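Local coordinates for SalCYP truncation (Salinispora tropica, PDB 7ABB), which belongs to the cytochrome P450 family and holds a heme c in a largely helical fold that carries a small beta sheet, at residues 53-58 / 303-308; 44-49 / 294-299. All coordinates share one frame; numbering follows the deposited sequence.

Interaction 1 (53-58 / 303-308). With HEC (heme c), chain B.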
ATOM      1  N   CYS A  53       3.233   9.802 -14.044  1.00 17.29           N
ATOM      2  CA  CYS A  53       4.472  10.169 -13.356  1.00 18.96           C
ATOM      3  C   CYS A  53       4.626  11.684 -13.296  1.00 19.90           C
ATOM      4  O   CYS A  53       4.953  12.249 -12.235  1.00 21.45           O
ATOM      5  CB  CYS A  53       5.682   9.573 -14.067  1.00 18.27           C
ATOM      6  SG  CYS A  53       5.929   7.847 -13.732  1.00 23.23           S
ATOM      7  N   ALA A  54       4.408  12.343 -14.426  1.00 18.42           N
ATOM      8  CA  ALA A  54       4.588  13.795 -14.484  1.00 19.13           C
ATOM      9  C   ALA A  54       3.627  14.498 -13.536  1.00 22.27           C
ATOM     10  O   ALA A  54       3.971  15.530 -12.934  1.00 22.74           O
ATOM     11  CB  ALA A  54       4.390  14.300 -15.909  1.00 22.53           C
ATOM     12  N   ALA A  55       2.411  13.976 -13.416  1.00 18.94           N
ATOM     13  CA  ALA A  55       1.421  14.592 -12.541  1.00 19.00           C
ATOM     14  C   ALA A  55       1.826  14.447 -11.080  1.00 19.64           C
ATOM     15  O   ALA A  55       1.769  15.430 -10.324  1.00 21.35           O
ATOM     16  CB  ALA A  55       0.043  13.982 -12.771  1.00 19.52           C
ATOM     17  N   PHE A  56       2.288  13.259 -10.692  1.00 18.71           N
ATOM     18  CA  PHE A  56       2.810  13.051  -9.343  1.00 18.69           C
ATOM     19  C   PHE A  56       3.956  13.999  -9.037  1.00 20.44           C
ATOM     20  O   PHE A  56       4.153  14.366  -7.871  1.00 23.18           O
ATOM     21  CB  PHE A  56       3.311  11.611  -9.174  1.00 18.39           C
ATOM     22  CG  PHE A  56       2.252  10.603  -8.760  1.00 18.60           C
ATOM     23  CD1 PHE A  56       1.578  10.711  -7.551  1.00 18.07           C
ATOM     24  CD2 PHE A  56       1.971   9.510  -9.569  1.00 18.21           C
ATOM     25  CE1 PHE A  56       0.628   9.744  -7.169  1.00 18.35           C
ATOM     26  CE2 PHE A  56       1.042   8.570  -9.197  1.00 18.00           C
ATOM     27  CZ  PHE A  56       0.361   8.672  -8.007  1.00 19.40           C
ATOM     28  N   ARG A  57       4.743  14.370 -10.042  1.00 20.43           N
ATOM     29  CA  ARG A  57       5.946  15.168  -9.840  1.00 21.35           C
ATOM     30  C   ARG A  57       5.738  16.667 -10.001  1.00 25.47           C
ATOM     31  O   ARG A  57       6.701  17.414  -9.837  1.00 30.27           O
ATOM     32  CB  ARG A  57       7.050  14.708 -10.799  1.00 22.98           C
ATOM     33  CG  ARG A  57       7.563  13.324 -10.457  1.00 22.64           C
ATOM     34  CD  ARG A  57       8.408  12.739 -11.589  1.00 24.56           C
ATOM     35  NE  ARG A  57       8.783  11.360 -11.251  1.00 28.17           N
ATOM     36  CZ  ARG A  57       9.079  10.421 -12.147  1.00 36.70           C
ATOM     37  NH1 ARG A  57       9.051  10.705 -13.449  1.00 33.32           N
ATOM     38  NH2 ARG A  57       9.397   9.197 -11.744  1.00 35.10           N
ATOM     39  N   ASP A  58       4.521  17.130 -10.310  1.00 23.06           N
ATOM     40  CA  ASP A  58       4.247  18.564 -10.520  1.00 23.32           C
ATOM     41  C   ASP A  58       3.083  18.958  -9.614  1.00 26.51           C
ATOM     42  O   ASP A  58       1.941  19.070 -10.052  1.00 24.96           O
ATOM     43  CB  ASP A  58       3.948  18.833 -11.974  1.00 22.94           C
ATOM     44  CG  ASP A  58       3.661  20.279 -12.264  1.00 32.25           C
ATOM     45  OD1 ASP A  58       3.832  21.109 -11.350  1.00 32.45           O
ATOM     46  OD2 ASP A  58       3.257  20.577 -13.421  1.00 33.42           O
ATOM     47  N   VAL A 303      -8.430  15.024 -10.859  1.00 20.15           N
ATOM     48  CA  VAL A 303      -7.691  14.140 -11.750  1.00 19.98           C
ATOM     49  C   VAL A 303      -7.230  12.928 -10.953  1.00 18.61           C
ATOM     50  O   VAL A 303      -6.559  13.071  -9.936  1.00 20.47           O
ATOM     51  CB  VAL A 303      -6.480  14.849 -12.379  1.00 19.57           C
ATOM     52  CG1 VAL A 303      -5.768  13.944 -13.355  1.00 22.79           C
ATOM     53  CG2 VAL A 303      -6.919  16.114 -13.092  1.00 19.73           C
ATOM     54  N   LEU A 304      -7.549  11.739 -11.443  1.00 17.18           N
ATOM     55  CA  LEU A 304      -7.090  10.510 -10.810  1.00 16.90           C
ATOM     56  C   LEU A 304      -5.858   9.959 -11.516  1.00 18.09           C
ATOM     57  O   LEU A 304      -5.725  10.046 -12.745  1.00 18.27           O
ATOM     58  CB  LEU A 304      -8.188   9.445 -10.802  1.00 18.28           C
ATOM     59  CG  LEU A 304      -9.504   9.813 -10.127  1.00 22.48           C
ATOM     60  CD1 LEU A 304     -10.353   8.563  -9.965  1.00 24.21           C
ATOM     61  CD2 LEU A 304      -9.261  10.500  -8.790  1.00 37.71           C
ATOM     62  N   LEU A 305      -4.989   9.323 -10.725  1.00 19.29           N
ATOM     63  CA  LEU A 305      -3.690   8.813 -11.158  1.00 18.66           C
ATOM     64  C   LEU A 305      -3.635   7.309 -10.892  1.00 18.67           C
ATOM     65  O   LEU A 305      -2.895   6.851 -10.009  1.00 18.79           O
ATOM     66  CB  LEU A 305      -2.563   9.548 -10.434  1.00 18.53           C
ATOM     67  CG  LEU A 305      -2.584  11.083 -10.560  1.00 19.48           C
ATOM     68  CD1 LEU A 305      -1.372  11.677  -9.832  1.00 21.18           C
ATOM     69  CD2 LEU A 305      -2.604  11.500 -11.978  1.00 21.93           C
ATOM     70  N   PRO A 306      -4.404   6.502 -11.635  1.00 17.85           N
ATOM     71  CA  PRO A 306      -4.494   5.068 -11.292  1.00 17.22           C
ATOM     72  C   PRO A 306      -3.199   4.325 -11.596  1.00 19.54           C
ATOM     73  O   PRO A 306      -2.740   4.272 -12.742  1.00 18.25           O
ATOM     74  CB  PRO A 306      -5.655   4.566 -12.160  1.00 18.37           C
ATOM     75  CG  PRO A 306      -5.697   5.548 -13.308  1.00 20.37           C
ATOM     76  CD  PRO A 306      -5.366   6.866 -12.692  1.00 17.83           C
ATOM     77  N   LEU A 307      -2.637   3.696 -10.560  1.00 18.18           N
ATOM     78  CA  LEU A 307      -1.431   2.908 -10.747  1.00 18.33           C
ATOM     79  C   LEU A 307      -1.701   1.673 -11.616  1.00 16.95           C
ATOM     80  O   LEU A 307      -0.776   1.158 -12.253  1.00 20.33           O
ATOM     81  CB  LEU A 307      -0.871   2.499  -9.376  1.00 17.73           C
ATOM     82  CG  LEU A 307      -0.607   3.672  -8.415  1.00 19.09           C
ATOM     83  CD1 LEU A 307       0.049   3.128  -7.148  1.00 19.33           C
ATOM     84  CD2 LEU A 307       0.260   4.738  -9.081  1.00 20.78           C
ATOM     85  N   ALA A 308      -2.947   1.191 -11.643  1.00 16.78           N
ATOM     86  CA  ALA A 308      -3.350   0.082 -12.514  1.00 18.29           C
ATOM     87  C   ALA A 308      -3.232   0.440 -13.986  1.00 18.57           C
ATOM     88  O   ALA A 308      -3.174  -0.458 -14.827  1.00 21.40           O
ATOM     89  CB  ALA A 308      -4.787  -0.337 -12.219  1.00 18.90           C
TER
HETATM   90 FE   HEC B 501       2.251   3.788   1.406  1.00 17.53          FE
HETATM   91  CHA HEC B 501       1.844   7.086   0.508  1.00 17.86           C
HETATM   92  CHB HEC B 501       1.370   2.882  -1.778  1.00 15.28           C
HETATM   93  CHC HEC B 501       2.689   0.498   2.267  1.00 16.76           C
HETATM   94  CHD HEC B 501       2.761   4.678   4.653  1.00 18.73           C
HETATM   95  NA  HEC B 501       1.706   4.777  -0.265  1.00 17.11           N
HETATM   96  C1A HEC B 501       1.638   6.156  -0.467  1.00 17.29           C
HETATM   97  C2A HEC B 501       1.302   6.476  -1.839  1.00 18.43           C
HETATM   98  C3A HEC B 501       1.186   5.288  -2.460  1.00 18.94           C
HETATM   99  C4A HEC B 501       1.428   4.235  -1.504  1.00 15.59           C
HETATM  100  CMA HEC B 501       0.820   5.022  -3.931  1.00 17.97           C
HETATM  101  CAA HEC B 501       1.157   7.908  -2.468  1.00 17.31           C
HETATM  102  CBA HEC B 501      -0.244   8.496  -2.351  1.00 21.19           C
HETATM  103  CGA HEC B 501      -0.289   9.852  -3.035  1.00 19.03           C
HETATM  104  O1A HEC B 501      -1.363  10.481  -2.895  1.00 23.43           O
HETATM  105  O2A HEC B 501       0.722  10.238  -3.678  1.00 19.20           O
HETATM  106  NB  HEC B 501       2.013   2.034   0.457  1.00 15.88           N
HETATM  107  C1B HEC B 501       1.687   1.867  -0.877  1.00 17.42           C
HETATM  108  C2B HEC B 501       1.756   0.466  -1.165  1.00 17.41           C
HETATM  109  C3B HEC B 501       2.145  -0.185  -0.054  1.00 16.58           C
HETATM  110  C4B HEC B 501       2.288   0.776   0.985  1.00 16.64           C
HETATM  111  CMB HEC B 501       1.455  -0.070  -2.579  1.00 18.92           C
HETATM  112  CAB HEC B 501       2.371  -1.640   0.268  1.00 18.96           C
HETATM  113  CBB HEC B 501       2.496  -2.568  -0.896  1.00 24.71           C
HETATM  114  NC  HEC B 501       2.618   2.792   3.144  1.00 17.62           N
HETATM  115  C1C HEC B 501       2.852   1.441   3.252  1.00 17.17           C
HETATM  116  C2C HEC B 501       3.274   1.144   4.595  1.00 16.81           C
HETATM  117  C3C HEC B 501       3.311   2.304   5.289  1.00 17.12           C
HETATM  118  C4C HEC B 501       2.878   3.339   4.379  1.00 17.12           C
HETATM  119  CMC HEC B 501       3.637  -0.261   5.078  1.00 16.62           C
HETATM  120  CAC HEC B 501       3.653   2.595   6.760  1.00 20.95           C
HETATM  121  CBC HEC B 501       4.473   1.581   7.558  1.00 42.76           C
HETATM  122  ND  HEC B 501       2.266   5.533   2.375  1.00 16.02           N
HETATM  123  C1D HEC B 501       2.510   5.655   3.743  1.00 18.87           C
HETATM  124  C2D HEC B 501       2.479   7.044   4.074  1.00 19.32           C
HETATM  125  C3D HEC B 501       2.195   7.807   2.828  1.00 20.45           C
HETATM  126  C4D HEC B 501       2.099   6.786   1.807  1.00 18.52           C
HETATM  127  CMD HEC B 501       2.684   7.624   5.479  1.00 20.45           C
HETATM  128  CAD HEC B 501       2.053   9.329   2.655  1.00 20.74           C
HETATM  129  CBD HEC B 501       3.409   9.876   2.284  1.00 18.15           C
HETATM  130  CGD HEC B 501       3.310  11.362   1.998  1.00 23.69           C
HETATM  131  O1D HEC B 501       4.361  12.037   1.957  1.00 21.43           O
HETATM  132  O2D HEC B 501       2.171  11.839   1.818  1.00 24.00           O
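L305, just past the end of strand 302-304, meets the last turn of helix 49-56 with both branches of its side chain. With CG anti to the carbonyl carbon (chi1 -55°), the two methyls are carried to the helix, CD1 to F56 and CD2 to A55. CD1 lies almost exactly over the centre of the F56 ring, 3.7 Å from the centroid and 4° off the normal, a CH-pi contact that an aliphatic methyl on a flat aromatic face makes well. CD2 reaches A55 CB at 3.7 Å; alanine, with its single methyl, lets the helix come this near. L305 CB follows over the same face of the ring, out toward the rim, 3.9 Å from F56 CZ. In the P450 fold this is where the small beta sheet meets a helix beside the heme, and both F56 and L307 belong to the heme c pocket. P306 occupies the N-cap position just before helix 307-310, and L307 opens the helix. The L307 side chain crosses that of F56 at about a right angle, CD2 coming obliquely to F56 CE2 at 3.9 Å, while its CD1 touches the heme methyl CMA at 3.8 Å. Near the F56 ring plane, the propionate oxygen O2A of the heme lies 3.5 Å from F56 CE1.

Interaction 2 (44-49 / 294-299)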
ATOM      1  N   TRP A  44     -11.302  13.579 -14.386  1.00 20.30           N
ATOM      2  CA  TRP A  44     -10.421  13.012 -15.392  1.00 19.13           C
ATOM      3  C   TRP A  44      -9.634  11.842 -14.817  1.00 20.14           C
ATOM      4  O   TRP A  44      -9.294  11.823 -13.625  1.00 21.42           O
ATOM      5  CB  TRP A  44      -9.453  14.070 -15.919  1.00 20.49           C
ATOM      6  CG  TRP A  44     -10.073  15.020 -16.907  1.00 21.69           C
ATOM      7  CD1 TRP A  44     -10.597  16.261 -16.658  1.00 24.86           C
ATOM      8  CD2 TRP A  44     -10.231  14.805 -18.329  1.00 22.55           C
ATOM      9  NE1 TRP A  44     -11.066  16.823 -17.825  1.00 24.88           N
ATOM     10  CE2 TRP A  44     -10.845  15.959 -18.858  1.00 26.29           C
ATOM     11  CE3 TRP A  44      -9.901  13.760 -19.197  1.00 22.52           C
ATOM     12  CZ2 TRP A  44     -11.143  16.093 -20.212  1.00 24.46           C
ATOM     13  CZ3 TRP A  44     -10.201  13.893 -20.536  1.00 23.53           C
ATOM     14  CH2 TRP A  44     -10.818  15.045 -21.031  1.00 26.35           C
ATOM     15  N   VAL A  45      -9.342  10.869 -15.676  1.00 17.70           N
ATOM     16  CA  VAL A  45      -8.504   9.722 -15.345  1.00 16.75           C
ATOM     17  C   VAL A  45      -7.335   9.690 -16.319  1.00 19.69           C
ATOM     18  O   VAL A  45      -7.525   9.416 -17.517  1.00 19.54           O
ATOM     19  CB  VAL A  45      -9.290   8.404 -15.398  1.00 17.41           C
ATOM     20  CG1 VAL A  45      -8.393   7.240 -14.995  1.00 20.33           C
ATOM     21  CG2 VAL A  45     -10.522   8.473 -14.506  1.00 19.34           C
ATOM     22  N   LEU A  46      -6.129   9.961 -15.829  1.00 19.24           N
ATOM     23  CA  LEU A  46      -4.944   9.815 -16.661  1.00 18.09           C
ATOM     24  C   LEU A  46      -4.651   8.338 -16.889  1.00 18.65           C
ATOM     25  O   LEU A  46      -4.899   7.496 -16.025  1.00 18.74           O
ATOM     26  CB  LEU A  46      -3.736  10.497 -16.034  1.00 18.91           C
ATOM     27  CG  LEU A  46      -3.910  11.994 -15.789  1.00 19.37           C
ATOM     28  CD1 LEU A  46      -2.576  12.612 -15.441  1.00 23.16           C
ATOM     29  CD2 LEU A  46      -4.484  12.772 -16.975  1.00 19.07           C
ATOM     30  N   SER A  47      -4.140   8.015 -18.082  1.00 19.54           N
ATOM     31  CA  SER A  47      -4.001   6.616 -18.475  1.00 19.11           C
ATOM     32  C   SER A  47      -2.609   6.201 -18.929  1.00 21.73           C
ATOM     33  O   SER A  47      -2.433   5.034 -19.327  1.00 22.87           O
ATOM     34  CB  SER A  47      -4.983   6.293 -19.598  1.00 21.22           C
ATOM     35  OG  SER A  47      -4.625   6.997 -20.778  1.00 23.03           O
ATOM     36  N   THR A  48      -1.622   7.089 -18.887  1.00 18.37           N
ATOM     37  CA  THR A  48      -0.280   6.763 -19.346  1.00 17.75           C
ATOM     38  C   THR A  48       0.708   6.819 -18.194  1.00 20.18           C
ATOM     39  O   THR A  48       0.526   7.579 -17.233  1.00 19.06           O
ATOM     40  CB  THR A  48       0.202   7.702 -20.483  1.00 19.77           C
ATOM     41  OG1 THR A  48       0.478   9.030 -19.987  1.00 20.33           O
ATOM     42  CG2 THR A  48      -0.809   7.795 -21.581  1.00 20.23           C
ATOM     43  N   TYR A  49       1.774   6.028 -18.329  1.00 18.87           N
ATOM     44  CA  TYR A  49       2.858   6.050 -17.357  1.00 18.03           C
ATOM     45  C   TYR A  49       3.498   7.427 -17.313  1.00 19.14           C
ATOM     46  O   TYR A  49       3.650   8.005 -16.232  1.00 18.10           O
ATOM     47  CB  TYR A  49       3.893   4.995 -17.721  1.00 17.96           C
ATOM     48  CG  TYR A  49       5.105   4.973 -16.850  1.00 18.82           C
ATOM     49  CD1 TYR A  49       5.121   4.231 -15.685  1.00 16.66           C
ATOM     50  CD2 TYR A  49       6.254   5.671 -17.198  1.00 17.50           C
ATOM     51  CE1 TYR A  49       6.252   4.190 -14.859  1.00 18.92           C
ATOM     52  CE2 TYR A  49       7.391   5.631 -16.392  1.00 18.16           C
ATOM     53  CZ  TYR A  49       7.391   4.890 -15.230  1.00 17.56           C
ATOM     54  OH  TYR A  49       8.518   4.853 -14.447  1.00 21.70           O
ATOM     55  N   GLY A 294      -2.062  18.108 -17.588  1.00 23.66           N
ATOM     56  CA  GLY A 294      -1.996  16.778 -18.152  1.00 27.32           C
ATOM     57  C   GLY A 294      -2.364  16.736 -19.611  1.00 27.07           C
ATOM     58  O   GLY A 294      -2.587  15.646 -20.148  1.00 29.71           O
ATOM     59  N   GLY A 295      -2.461  17.884 -20.255  1.00 23.81           N
ATOM     60  CA  GLY A 295      -2.938  17.999 -21.614  1.00 26.20           C
ATOM     61  C   GLY A 295      -4.443  18.035 -21.758  1.00 28.40           C
ATOM     62  O   GLY A 295      -4.934  18.338 -22.854  1.00 35.62           O
ATOM     63  N   VAL A 296      -5.201  17.745 -20.701  1.00 25.29           N
ATOM     64  CA  VAL A 296      -6.618  17.452 -20.868  1.00 30.01           C
ATOM     65  C   VAL A 296      -7.519  18.188 -19.891  1.00 24.10           C
ATOM     66  O   VAL A 296      -8.684  18.450 -20.210  1.00 27.30           O
ATOM     67  CB  VAL A 296      -6.873  15.934 -20.756  1.00 26.88           C
ATOM     68  CG1 VAL A 296      -6.150  15.208 -21.880  1.00 30.72           C
ATOM     69  CG2 VAL A 296      -6.461  15.387 -19.393  1.00 26.81           C
ATOM     70  N   ALA A 297      -7.009  18.513 -18.702  1.00 24.91           N
ATOM     71  CA  ALA A 297      -7.857  18.994 -17.623  1.00 22.93           C
ATOM     72  C   ALA A 297      -7.876  20.513 -17.576  1.00 25.46           C
ATOM     73  O   ALA A 297      -7.069  21.193 -18.214  1.00 28.63           O
ATOM     74  CB  ALA A 297      -7.403  18.427 -16.264  1.00 23.42           C
ATOM     75  N   SER A 298      -8.875  21.029 -16.869  1.00 22.91           N
ATOM     76  CA  SER A 298      -9.060  22.459 -16.661  1.00 24.13           C
ATOM     77  C   SER A 298      -8.957  22.770 -15.175  1.00 22.44           C
ATOM     78  O   SER A 298      -9.066  21.893 -14.304  1.00 25.13           O
ATOM     79  CB  SER A 298     -10.408  22.940 -17.185  1.00 28.55           C
ATOM     80  OG  SER A 298     -10.500  22.759 -18.603  1.00 30.51           O
ATOM     81  N   GLN A 299      -8.749  24.041 -14.886  1.00 25.39           N
ATOM     82  CA  GLN A 299      -8.688  24.464 -13.498  1.00 25.07           C
ATOM     83  C   GLN A 299      -9.935  24.000 -12.758  1.00 25.97           C
ATOM     84  O   GLN A 299     -11.062  24.223 -13.217  1.00 24.53           O
ATOM     85  CB  GLN A 299      -8.549  25.977 -13.425  1.00 26.86           C
ATOM     86  CG  GLN A 299      -8.559  26.513 -12.003  1.00 25.59           C
ATOM     87  CD  GLN A 299      -9.957  26.706 -11.454  1.00 25.29           C
ATOM     88  OE1 GLN A 299     -10.828  27.330 -12.080  1.00 26.07           O
ATOM     89  NE2 GLN A 299     -10.175  26.186 -10.246  1.00 28.46           N
TER
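W44 holds CG anti to its carbonyl carbon (chi1 -78°), which carries the indole to V296 and A297, while V296 sets CG2 between its backbone N and carbonyl carbon, turned to the same ring. V296 CB stands over the six-membered ring, 3.9 Å from its centroid and 11° off the normal, and CG2 reaches W44 CE3 at 3.8 Å. Beta-branching suits V296 to this place, since CB and one methyl together can lie on a broad aromatic surface. The next residue continues the cover: A297 CA sits over the five-membered ring in a second CH-pi contact, and A297 CB is 3.9 Å from W44 CD1. L46, two residues along strand 43-46, adds CD2 at 4.1 Å from V296 CG2. Beside L46 lies G294, whose positive phi is readily adopted by a residue without a side chain. Segment 294-299 belongs to the connection between strands 285-288 and 302-304, so a loop joining two strands of the P450 sheet folds over side chains of strand 43-46. V296 O lies 3.4 Å from W44 CZ2, above the indole but off toward the rim, away from the centre of the electron-rich face. With apolar and CH-pi contacts and no hydrogen bonds between the segments, cohesion rests on dispersion.

Overall arrangement
The centres of interactions 1 and 2 lie about 9 Å apart, and both reach the mixed sheet in which strands 43-46 and 302-304 run side by side in parallel. Along the chain the segments alternate: 44-49, 53-58, 294-299, 303-308, so strand 43-46 and the helix after it each pair with a segment some 245 residues later. The two contacts are tied directly by probable backbone hydrogen bonds, L304 N to W44 O at 2.8 Å and L304 O to L46 N at 3.1 Å. Together they join early and late parts of the chain, interaction 1 at the heme c and the less buried interaction 2 farther out, with the L46 side chain about 12 Å from it.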